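N-methyltransferase (Streptoalloteichus sp. ATCC 53650, PDB 5BSZ) probably transfers a methyl group from S-adenosylmethionine to the amino group of a deoxysugar used in the biosynthesis of kedarcidin. Local coordinates at residues D109-L114 and R132-H137; W36-V41 and E67-A72; P93-D98 and F102-V107. All blocks are in the same frame, centred on the assembly; numbering follows the deposited sequence.

Interaction 1: D109-L114 and R132-H137; sequences DAVCCL and RAMARH. With SAH (S-adenosyl-L-homocysteine), chain B.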
loop_
_atom_site.group_PDB
_atom_site.type_symbol
_atom_site.label_atom_id
_atom_site.label_comp_id
_atom_site.label_asym_id
_atom_site.label_seq_id
_atom_site.Cartn_x
_atom_site.Cartn_y
_atom_site.Cartn_z
ATOM N N ASP A 109 -38.624 20.398 17.895
ATOM C CA ASP A 109 -39.265 21.319 16.954
ATOM C C ASP A 109 -38.733 21.176 15.508
ATOM O O ASP A 109 -39.456 21.393 14.560
ATOM C CB ASP A 109 -39.026 22.765 17.384
ATOM C CG ASP A 109 -39.706 23.073 18.752
ATOM O OD1 ASP A 109 -40.780 22.509 18.925
ATOM O OD2 ASP A 109 -39.137 23.747 19.634
ATOM N N ALA A 110 -37.463 20.816 15.382
ATOM C CA ALA A 110 -36.802 20.616 14.060
ATOM C C ALA A 110 -35.861 19.408 14.073
ATOM O O ALA A 110 -35.214 19.086 15.093
ATOM C CB ALA A 110 -35.985 21.834 13.717
ATOM N N VAL A 111 -35.785 18.737 12.929
ATOM C CA VAL A 111 -34.784 17.675 12.712
ATOM C C VAL A 111 -34.022 18.016 11.406
ATOM O O VAL A 111 -34.619 18.320 10.346
ATOM C CB VAL A 111 -35.448 16.286 12.652
ATOM C CG1 VAL A 111 -34.448 15.177 12.322
ATOM C CG2 VAL A 111 -36.158 15.901 13.967
ATOM N N CYS A 112 -32.695 17.953 11.463
ATOM C CA CYS A 112 -31.939 18.154 10.231
ATOM C C CYS A 112 -30.957 17.024 9.960
ATOM O O CYS A 112 -30.513 16.288 10.864
ATOM C CB CYS A 112 -31.269 19.532 10.205
ATOM S SG CYS A 112 -30.058 19.808 11.520
ATOM N N CYS A 113 -30.607 16.887 8.685
ATOM C CA CYS A 113 -29.539 15.986 8.287
ATOM C C CYS A 113 -28.770 16.689 7.164
ATOM O O CYS A 113 -29.351 16.973 6.100
ATOM C CB CYS A 113 -30.191 14.705 7.794
ATOM S SG CYS A 113 -29.010 13.426 7.295
ATOM N N LEU A 114 -27.514 17.006 7.422
ATOM C CA LEU A 114 -26.823 18.006 6.627
ATOM C C LEU A 114 -25.710 17.414 5.756
ATOM O O LEU A 114 -25.256 16.303 5.998
ATOM C CB LEU A 114 -26.246 19.074 7.548
ATOM C CG LEU A 114 -27.291 19.830 8.362
ATOM C CD1 LEU A 114 -26.619 20.849 9.255
ATOM C CD2 LEU A 114 -28.300 20.524 7.462
ATOM N N ARG A 132 -38.554 8.714 7.463
ATOM C CA ARG A 132 -39.561 8.333 8.448
ATOM C C ARG A 132 -39.048 8.409 9.885
ATOM O O ARG A 132 -39.746 8.888 10.811
ATOM C CB ARG A 132 -40.101 6.948 8.121
ATOM C CG ARG A 132 -41.535 6.710 8.568
ATOM C CD ARG A 132 -42.360 5.968 7.489
ATOM N NE ARG A 132 -41.544 4.972 6.778
ATOM C CZ ARG A 132 -41.345 4.861 5.452
ATOM N NH1 ARG A 132 -41.952 5.668 4.547
ATOM N NH2 ARG A 132 -40.495 3.894 5.052
ATOM N N ALA A 133 -37.845 7.889 10.101
ATOM C CA ALA A 133 -37.310 7.868 11.450
ATOM C C ALA A 133 -37.103 9.295 11.928
ATOM O O ALA A 133 -37.352 9.541 13.088
ATOM C CB ALA A 133 -35.985 7.120 11.539
ATOM N N MET A 134 -36.564 10.185 11.077
ATOM C CA MET A 134 -36.518 11.619 11.349
ATOM C C MET A 134 -37.889 12.243 11.680
ATOM O O MET A 134 -38.008 12.944 12.675
ATOM C CB MET A 134 -35.846 12.438 10.229
ATOM C CG MET A 134 -34.351 12.056 10.110
ATOM S SD MET A 134 -33.690 12.760 8.585
ATOM C CE MET A 134 -32.185 11.788 8.601
ATOM N N ALA A 135 -38.885 11.998 10.823
ATOM C CA ALA A 135 -40.246 12.538 10.966
ATOM C C ALA A 135 -40.950 12.104 12.263
ATOM O O ALA A 135 -41.723 12.895 12.818
ATOM C CB ALA A 135 -41.091 12.122 9.759
ATOM N N ARG A 136 -40.700 10.901 12.768
ATOM C CA ARG A 136 -41.307 10.558 14.046
ATOM C C ARG A 136 -40.645 11.187 15.251
ATOM O O ARG A 136 -41.073 10.941 16.376
ATOM C CB ARG A 136 -41.417 9.066 14.248
ATOM C CG ARG A 136 -40.135 8.316 14.319
ATOM C CD ARG A 136 -40.449 6.851 14.014
ATOM N NE ARG A 136 -39.233 6.060 14.167
ATOM C CZ ARG A 136 -38.706 5.233 13.255
ATOM N NH1 ARG A 136 -39.290 5.008 12.067
ATOM N NH2 ARG A 136 -37.565 4.627 13.552
ATOM N N HIS A 137 -39.582 11.961 15.033
ATOM C CA HIS A 137 -39.065 12.775 16.119
ATOM C C HIS A 137 -39.536 14.197 16.052
ATOM O O HIS A 137 -38.900 15.082 16.643
ATOM C CB HIS A 137 -37.548 12.744 16.139
ATOM C CG HIS A 137 -37.030 11.404 16.529
ATOM N ND1 HIS A 137 -36.968 10.333 15.653
ATOM C CD2 HIS A 137 -36.644 10.940 17.735
ATOM C CE1 HIS A 137 -36.513 9.277 16.302
ATOM N NE2 HIS A 137 -36.323 9.620 17.568
HETATM N N SAH B . -23.645 16.279 8.974
HETATM C CA SAH B . -22.156 16.290 9.229
HETATM C CB SAH B . -21.448 14.949 8.939
HETATM C CG SAH B . -20.614 14.738 7.699
HETATM S SD SAH B . -19.815 13.185 7.476
HETATM C C SAH B . -21.652 17.508 8.514
HETATM O O SAH B . -22.321 18.177 7.736
HETATM O OXT SAH B . -20.587 17.948 8.824
HETATM C "C5'" SAH B . -21.104 11.968 7.446
HETATM C "C4'" SAH B . -21.335 11.426 8.870
HETATM O "O4'" SAH B . -22.425 10.484 8.880
HETATM C "C3'" SAH B . -20.148 10.636 9.411
HETATM O "O3'" SAH B . -19.754 11.250 10.635
HETATM C "C2'" SAH B . -20.623 9.220 9.698
HETATM O "O2'" SAH B . -20.057 8.674 10.916
HETATM C "C1'" SAH B . -22.116 9.413 9.758
HETATM N N9 SAH B . -22.918 8.231 9.392
HETATM C C8 SAH B . -22.693 7.352 8.369
HETATM N N7 SAH B . -23.634 6.382 8.367
HETATM C C5 SAH B . -24.444 6.634 9.429
HETATM C C6 SAH B . -25.618 5.981 10.002
HETATM N N6 SAH B . -26.045 4.873 9.369
HETATM N N1 SAH B . -26.190 6.566 11.079
HETATM C C2 SAH B . -25.691 7.654 11.673
HETATM N N3 SAH B . -24.618 8.322 11.212
HETATM C C4 SAH B . -23.978 7.859 10.111
#
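Met134 lies against Val111 and Cys113, whose side chains project from one face of strand 110-113 toward the last turn of helix 124-135. This pairing illustrates how the first strand and the helix of a beta-alpha-beta unit, completed by strand 143-146, pack in a Rossmann-like methyltransferase domain. Beyond the packed face, Leu114 O receives a weak bond from the amino group of S-adenosyl-L-homocysteine. The shaft of Met134 crosses Val111 at a slant, with CB 3.7 Å from Val111 CG1. Because CG sits beside the backbone N (chi1 -65°) and the chain runs on extended, the thioether travels along the strand until CE meets Cys113 CB at 3.6 Å. The same methyl lies 3.8 Å from Cys113 SG. The carbonyl of Met134 presents its O to the other Val111 branch, CG2, at 3.7 Å. His137 follows where the helix has ended: its CB is 4.1 Å from Val111 CG2, while its ring turns back toward the helix, edge against Ala133. There ND1 donates to Ala133 O at 2.7 Å, the acceptor lying in the ring plane, and NE2 pairs with the backbone N of Leu104, a pattern consistent with a neutral ring whose proton is on ND1. Replacing Val111 by an alanine would probably open a gap beside Met134 and the His137 CB, leaving the CB-CG part of Met134 freer to move. The contact is mainly apolar, hydrocarbon and sulfur with two carbonyl oxygens touching Val111; no hydrogen bond crosses it, and the strand's backbone polar groups pair instead with neighbours such as Val143 and Leu52, which implies undirected packing.

Interaction 2: W36-V41 and E67-A72; sequences WVRRVV and EHFPDA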
loop_
_atom_site.group_PDB
_atom_site.type_symbol
_atom_site.label_atom_id
_atom_site.label_comp_id
_atom_site.label_asym_id
_atom_site.label_seq_id
_atom_site.Cartn_x
_atom_site.Cartn_y
_atom_site.Cartn_z
ATOM N N TRP A 36 -28.886 28.442 7.185
ATOM C CA TRP A 36 -29.984 27.863 6.401
ATOM C C TRP A 36 -31.031 27.187 7.268
ATOM O O TRP A 36 -32.232 27.375 7.097
ATOM C CB TRP A 36 -29.558 26.796 5.403
ATOM C CG TRP A 36 -28.493 27.170 4.436
ATOM C CD1 TRP A 36 -28.187 28.419 3.974
ATOM C CD2 TRP A 36 -27.581 26.260 3.799
ATOM N NE1 TRP A 36 -27.107 28.345 3.111
ATOM C CE2 TRP A 36 -26.743 27.033 2.956
ATOM C CE3 TRP A 36 -27.406 24.871 3.845
ATOM C CZ2 TRP A 36 -25.744 26.465 2.173
ATOM C CZ3 TRP A 36 -26.397 24.301 3.054
ATOM C CH2 TRP A 36 -25.597 25.097 2.231
ATOM N N VAL A 37 -30.566 26.326 8.165
ATOM C CA VAL A 37 -31.463 25.536 8.998
ATOM C C VAL A 37 -32.295 26.484 9.891
ATOM O O VAL A 37 -33.519 26.388 9.926
ATOM C CB VAL A 37 -30.671 24.553 9.904
ATOM C CG1 VAL A 37 -31.632 23.820 10.852
ATOM C CG2 VAL A 37 -29.896 23.540 9.053
ATOM N N ARG A 38 -31.630 27.397 10.582
ATOM C CA ARG A 38 -32.289 28.315 11.516
ATOM C C ARG A 38 -33.436 29.063 10.807
ATOM O O ARG A 38 -34.581 29.134 11.271
ATOM C CB ARG A 38 -31.273 29.315 12.097
ATOM C CG ARG A 38 -31.915 30.383 13.006
ATOM C CD ARG A 38 -31.032 31.612 13.223
ATOM N NE ARG A 38 -31.172 32.460 12.050
ATOM C CZ ARG A 38 -32.250 33.216 11.800
ATOM N NH1 ARG A 38 -33.223 33.365 12.702
ATOM N NH2 ARG A 38 -32.317 33.866 10.644
ATOM N N ARG A 39 -33.108 29.580 9.632
ATOM C CA ARG A 39 -34.000 30.429 8.850
ATOM C C ARG A 39 -35.202 29.659 8.360
ATOM O O ARG A 39 -36.344 30.103 8.531
ATOM C CB ARG A 39 -33.225 31.039 7.676
ATOM C CG ARG A 39 -33.990 31.980 6.771
ATOM C CD ARG A 39 -33.202 32.263 5.493
ATOM N NE ARG A 39 -34.083 32.065 4.347
ATOM C CZ ARG A 39 -34.001 32.715 3.195
ATOM N NH1 ARG A 39 -34.878 32.449 2.236
ATOM N NH2 ARG A 39 -33.043 33.606 2.988
ATOM N N VAL A 40 -34.975 28.502 7.735
ATOM C CA VAL A 40 -36.064 27.708 7.192
ATOM C C VAL A 40 -36.995 27.197 8.323
ATOM O O VAL A 40 -38.211 27.100 8.179
ATOM C CB VAL A 40 -35.486 26.502 6.398
ATOM C CG1 VAL A 40 -36.555 25.477 6.156
ATOM C CG2 VAL A 40 -34.867 26.942 5.071
ATOM N N VAL A 41 -36.415 26.809 9.455
ATOM C CA VAL A 41 -37.188 26.375 10.630
ATOM C C VAL A 41 -38.008 27.552 11.247
ATOM O O VAL A 41 -39.205 27.423 11.465
ATOM C CB VAL A 41 -36.246 25.764 11.695
ATOM C CG1 VAL A 41 -36.965 25.572 13.041
ATOM C CG2 VAL A 41 -35.733 24.406 11.189
ATOM N N GLU A 67 -27.177 28.126 20.089
ATOM C CA GLU A 67 -27.571 29.474 20.557
ATOM C C GLU A 67 -29.054 29.719 20.290
ATOM O O GLU A 67 -29.786 30.383 21.053
ATOM C CB GLU A 67 -26.805 30.568 19.808
ATOM C CG GLU A 67 -25.438 30.187 19.269
ATOM C CD GLU A 67 -24.685 31.408 18.760
ATOM O OE1 GLU A 67 -23.451 31.289 18.643
ATOM O OE2 GLU A 67 -25.309 32.476 18.501
ATOM N N HIS A 68 -29.515 29.173 19.171
ATOM C CA HIS A 68 -30.901 29.431 18.763
ATOM C C HIS A 68 -31.814 28.332 19.237
ATOM O O HIS A 68 -33.002 28.564 19.459
ATOM C CB HIS A 68 -30.943 29.639 17.235
ATOM C CG HIS A 68 -30.012 30.721 16.787
ATOM N ND1 HIS A 68 -30.167 32.034 17.196
ATOM C CD2 HIS A 68 -28.850 30.682 16.082
ATOM C CE1 HIS A 68 -29.169 32.764 16.719
ATOM N NE2 HIS A 68 -28.369 31.972 16.027
ATOM N N PHE A 69 -31.267 27.122 19.348
ATOM C CA PHE A 69 -32.061 25.944 19.634
ATOM C C PHE A 69 -31.420 25.300 20.856
ATOM O O PHE A 69 -30.734 24.287 20.745
ATOM C CB PHE A 69 -32.106 24.987 18.444
ATOM C CG PHE A 69 -32.695 25.611 17.209
ATOM C CD1 PHE A 69 -34.061 25.733 17.057
ATOM C CD2 PHE A 69 -31.864 26.083 16.210
ATOM C CE1 PHE A 69 -34.588 26.319 15.917
ATOM C CE2 PHE A 69 -32.364 26.672 15.068
ATOM C CZ PHE A 69 -33.731 26.793 14.912
ATOM N N PRO A 70 -31.586 25.941 22.029
ATOM C CA PRO A 70 -30.803 25.531 23.207
ATOM C C PRO A 70 -31.118 24.105 23.684
ATOM O O PRO A 70 -30.314 23.535 24.389
ATOM C CB PRO A 70 -31.170 26.606 24.257
ATOM C CG PRO A 70 -32.519 27.144 23.828
ATOM C CD PRO A 70 -32.379 27.154 22.309
ATOM N N ASP A 71 -32.231 23.501 23.294
ATOM C CA ASP A 71 -32.545 22.111 23.721
ATOM C C ASP A 71 -32.242 21.230 22.474
ATOM O O ASP A 71 -33.103 20.982 21.627
ATOM C CB ASP A 71 -34.002 22.049 24.191
ATOM C CG ASP A 71 -34.553 20.647 24.398
ATOM O OD1 ASP A 71 -33.779 19.701 24.649
ATOM O OD2 ASP A 71 -35.804 20.469 24.290
ATOM N N ALA A 72 -30.996 20.770 22.387
ATOM C CA ALA A 72 -30.496 20.149 21.141
ATOM C C ALA A 72 -29.947 18.758 21.409
ATOM O O ALA A 72 -29.594 18.406 22.563
ATOM C CB ALA A 72 -29.406 21.024 20.530
#
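Arg38 and His68 hold the nearest CA pair between 36-41 and 67-72, 7.5 Å apart, where helix 30-44 passes the turn that leads into strand 71-76. Such spacing is bridged by side chains, one of which reaches the helix backbone, here at the N-terminal end of strand 71-76 in the Rossmann-like sheet, where the helix packs on one face and the turn before a parallel strand closes in beside it. Phe69 fills the inner part of the gap. Its ring comes edge-on to the helix backbone, CE2 lying 3.9 Å from Arg38 CA, near the ring plane. Val41 approaches from the opposite direction and sets CG1 3.8 Å from Phe69 CE1. Ala48 and Leu51 also touch the phenyl group, so it joins helix, sheet and loop in one apolar cluster. Nearer the surface, Arg38 sends its chain outward with CG anti to the backbone N, then bends at chi3 (80°). The bend turns the guanidinium away, its plane 64° from that of the His68 ring, and NE forms a salt bridge with Glu35 of the same helix. The aliphatic part is thus what His68 receives. Arg38 CD stands over the imidazole in a CH-pi contact, 3.8 Å from its centroid and 12° off the normal, while Glu67 CB lies over the opposite face of the ring.

Interaction 3: P93-D98 and F102-V107; sequences PVHQAD and FDLGRV. With SAH (S-adenosyl-L-homocysteine), chain B.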
loop_
_atom_site.group_PDB
_atom_site.type_symbol
_atom_site.label_atom_id
_atom_site.label_comp_id
_atom_site.label_asym_id
_atom_site.label_seq_id
_atom_site.Cartn_x
_atom_site.Cartn_y
_atom_site.Cartn_z
ATOM N N PRO A 93 -26.700 15.995 24.399
ATOM C CA PRO A 93 -26.370 14.610 24.234
ATOM C C PRO A 93 -26.162 14.323 22.738
ATOM O O PRO A 93 -26.888 14.874 21.906
ATOM C CB PRO A 93 -27.592 13.894 24.754
ATOM C CG PRO A 93 -28.725 14.857 24.577
ATOM C CD PRO A 93 -28.115 16.209 24.765
ATOM N N VAL A 94 -25.190 13.467 22.459
ATOM C CA VAL A 94 -24.996 12.848 21.154
ATOM C C VAL A 94 -25.119 11.362 21.325
ATOM O O VAL A 94 -24.339 10.711 22.044
ATOM C CB VAL A 94 -23.644 13.257 20.576
ATOM C CG1 VAL A 94 -23.565 12.825 19.114
ATOM C CG2 VAL A 94 -23.490 14.772 20.633
ATOM N N HIS A 95 -26.133 10.825 20.669
ATOM C CA HIS A 95 -26.494 9.431 20.827
ATOM C C HIS A 95 -25.826 8.589 19.716
ATOM O O HIS A 95 -25.794 8.997 18.553
ATOM C CB HIS A 95 -28.001 9.301 20.634
ATOM C CG HIS A 95 -28.810 10.155 21.550
ATOM N ND1 HIS A 95 -29.140 9.754 22.831
ATOM C CD2 HIS A 95 -29.435 11.344 21.352
ATOM C CE1 HIS A 95 -29.905 10.675 23.394
ATOM N NE2 HIS A 95 -30.080 11.661 22.527
ATOM N N GLN A 96 -25.320 7.419 20.072
ATOM C CA GLN A 96 -24.818 6.471 19.102
ATOM C C GLN A 96 -25.977 5.703 18.523
ATOM O O GLN A 96 -26.609 4.928 19.233
ATOM C CB GLN A 96 -23.805 5.520 19.746
ATOM C CG GLN A 96 -23.185 4.690 18.649
ATOM C CD GLN A 96 -22.307 3.539 19.086
ATOM O OE1 GLN A 96 -22.454 2.978 20.160
ATOM N NE2 GLN A 96 -21.424 3.138 18.195
ATOM N N ALA A 97 -26.350 6.009 17.284
ATOM C CA ALA A 97 -27.450 5.330 16.637
ATOM C C ALA A 97 -27.388 5.465 15.132
ATOM O O ALA A 97 -26.642 6.284 14.580
ATOM C CB ALA A 97 -28.798 5.816 17.130
ATOM N N ASP A 98 -28.138 4.553 14.523
ATOM C CA ASP A 98 -28.273 4.400 13.091
ATOM C C ASP A 98 -29.411 5.286 12.586
ATOM O O ASP A 98 -30.592 5.129 12.957
ATOM C CB ASP A 98 -28.533 2.937 12.768
ATOM C CG ASP A 98 -28.604 2.667 11.279
ATOM O OD1 ASP A 98 -28.395 3.588 10.427
ATOM O OD2 ASP A 98 -29.021 1.525 11.006
ATOM N N PHE A 102 -33.772 4.659 14.263
ATOM C CA PHE A 102 -33.403 5.075 15.614
ATOM C C PHE A 102 -34.710 5.618 16.264
ATOM O O PHE A 102 -35.693 5.946 15.579
ATOM C CB PHE A 102 -32.283 6.139 15.613
ATOM C CG PHE A 102 -32.689 7.470 15.045
ATOM C CD1 PHE A 102 -32.603 7.737 13.686
ATOM C CD2 PHE A 102 -33.159 8.483 15.881
ATOM C CE1 PHE A 102 -33.032 8.944 13.158
ATOM C CE2 PHE A 102 -33.578 9.688 15.363
ATOM C CZ PHE A 102 -33.508 9.934 13.997
ATOM N N ASP A 103 -34.696 5.714 17.580
ATOM C CA ASP A 103 -35.853 6.223 18.347
ATOM C C ASP A 103 -35.288 6.685 19.679
ATOM O O ASP A 103 -34.691 5.925 20.420
ATOM C CB ASP A 103 -36.878 5.104 18.528
ATOM C CG ASP A 103 -37.796 4.992 17.335
ATOM O OD1 ASP A 103 -38.580 5.946 17.116
ATOM O OD2 ASP A 103 -37.709 3.976 16.595
ATOM N N LEU A 104 -35.451 7.962 19.934
ATOM C CA LEU A 104 -34.872 8.630 21.070
ATOM C C LEU A 104 -35.971 8.821 22.158
ATOM O O LEU A 104 -35.648 9.330 23.191
ATOM C CB LEU A 104 -34.417 10.017 20.620
ATOM C CG LEU A 104 -33.356 10.024 19.519
ATOM C CD1 LEU A 104 -32.806 11.426 19.353
ATOM C CD2 LEU A 104 -32.192 9.093 19.833
ATOM N N GLY A 105 -37.238 8.501 21.892
ATOM C CA GLY A 105 -38.298 8.622 22.902
ATOM C C GLY A 105 -38.725 10.052 23.187
ATOM O O GLY A 105 -39.236 10.308 24.249
ATOM N N ARG A 106 -38.464 10.996 22.274
ATOM C CA ARG A 106 -38.911 12.388 22.358
ATOM C C ARG A 106 -39.000 12.959 20.965
ATOM O O ARG A 106 -38.492 12.366 19.977
ATOM C CB ARG A 106 -37.956 13.267 23.186
ATOM C CG ARG A 106 -36.559 13.390 22.512
ATOM C CD ARG A 106 -35.793 14.568 23.103
ATOM N NE ARG A 106 -36.437 15.832 22.808
ATOM C CZ ARG A 106 -35.991 16.997 23.223
ATOM N NH1 ARG A 106 -34.961 17.051 24.051
ATOM N NH2 ARG A 106 -36.679 18.083 22.896
ATOM N N VAL A 107 -39.628 14.126 20.892
ATOM C CA VAL A 107 -39.669 14.940 19.711
ATOM C C VAL A 107 -38.917 16.242 19.922
ATOM O O VAL A 107 -38.509 16.589 21.036
ATOM C CB VAL A 107 -41.113 15.146 19.208
ATOM C CG1 VAL A 107 -41.746 13.773 18.954
ATOM C CG2 VAL A 107 -41.938 15.960 20.208
HETATM N N SAH B . -23.645 16.279 8.974
HETATM C CA SAH B . -22.156 16.290 9.229
HETATM C CB SAH B . -21.448 14.949 8.939
HETATM C CG SAH B . -20.614 14.738 7.699
HETATM S SD SAH B . -19.815 13.185 7.476
HETATM C C SAH B . -21.652 17.508 8.514
HETATM O O SAH B . -22.321 18.177 7.736
HETATM O OXT SAH B . -20.587 17.948 8.824
HETATM C "C5'" SAH B . -21.104 11.968 7.446
HETATM C "C4'" SAH B . -21.335 11.426 8.870
HETATM O "O4'" SAH B . -22.425 10.484 8.880
HETATM C "C3'" SAH B . -20.148 10.636 9.411
HETATM O "O3'" SAH B . -19.754 11.250 10.635
HETATM C "C2'" SAH B . -20.623 9.220 9.698
HETATM O "O2'" SAH B . -20.057 8.674 10.916
HETATM C "C1'" SAH B . -22.116 9.413 9.758
HETATM N N9 SAH B . -22.918 8.231 9.392
HETATM C C8 SAH B . -22.693 7.352 8.369
HETATM N N7 SAH B . -23.634 6.382 8.367
HETATM C C5 SAH B . -24.444 6.634 9.429
HETATM C C6 SAH B . -25.618 5.981 10.002
HETATM N N6 SAH B . -26.045 4.873 9.369
HETATM N N1 SAH B . -26.190 6.566 11.079
HETATM C C2 SAH B . -25.691 7.654 11.673
HETATM N N3 SAH B . -24.618 8.322 11.212
HETATM C C4 SAH B . -23.978 7.859 10.111
#
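His95 and Leu104 face each other where the edge strand 94-96 of the Rossmann-like sheet gives way to the loop that returns toward strand 110-113. Leu104 CD2 lies over the imidazole face in a CH-pi contact 4.0 Å from the His95 ring centroid, displaced toward the rim, and Leu104 CD1 touches His95 CD2 at 3.9 Å. Further along, Ala97 turns its methyl inward to meet Phe102 CB at 3.8 Å. Its carbonyl looks the other way, with Ala97 O 3.4 Å from C2 of the adenine of S-adenosyl-L-homocysteine. Asp98 then divides its roles between backbone and side chain. Its carbonyl O abuts Phe102 CB and sits at the edge of the phenyl ring, 3.4 Å from CD1. With CG between the backbone N and the carbonyl carbon (chi1 68°), Phe102 carries that ring away from 93-98 and onto strand 50-54, against Leu52 and Val54. The carboxylate of Asp98 serves the cofactor product instead: its OD1 also accepts the backbone N-H of Phe100, which probably helps hold the group in place, and takes the adenine N6 of S-adenosyl-L-homocysteine at 2.9 Å in a nearly straight bond, 175° at the hydrogen.

The three contacts follow one another along the chain yet meet on a single sheet. Interactions 1 and 2, with centres 13 Å apart, share strand 110-113 from its two faces: the face turned from helix 124-135 receives helix 30-44, where Ala110 CB meets Val41 CG2 at 3.6 Å. Interactions 1 and 3, 11 Å apart by their centres, are joined by a stack of His137 on Phe102 and a salt bridge, Arg136 NE to Asp103 OD1 at 3.0 Å. Both reach S-adenosyl-L-homocysteine, at its amino group and adenine respectively. Interaction 2 stays away from the ligand, though Asp71 OD2 bonds Arg106 NH2 of interaction 3 at 2.9 Å.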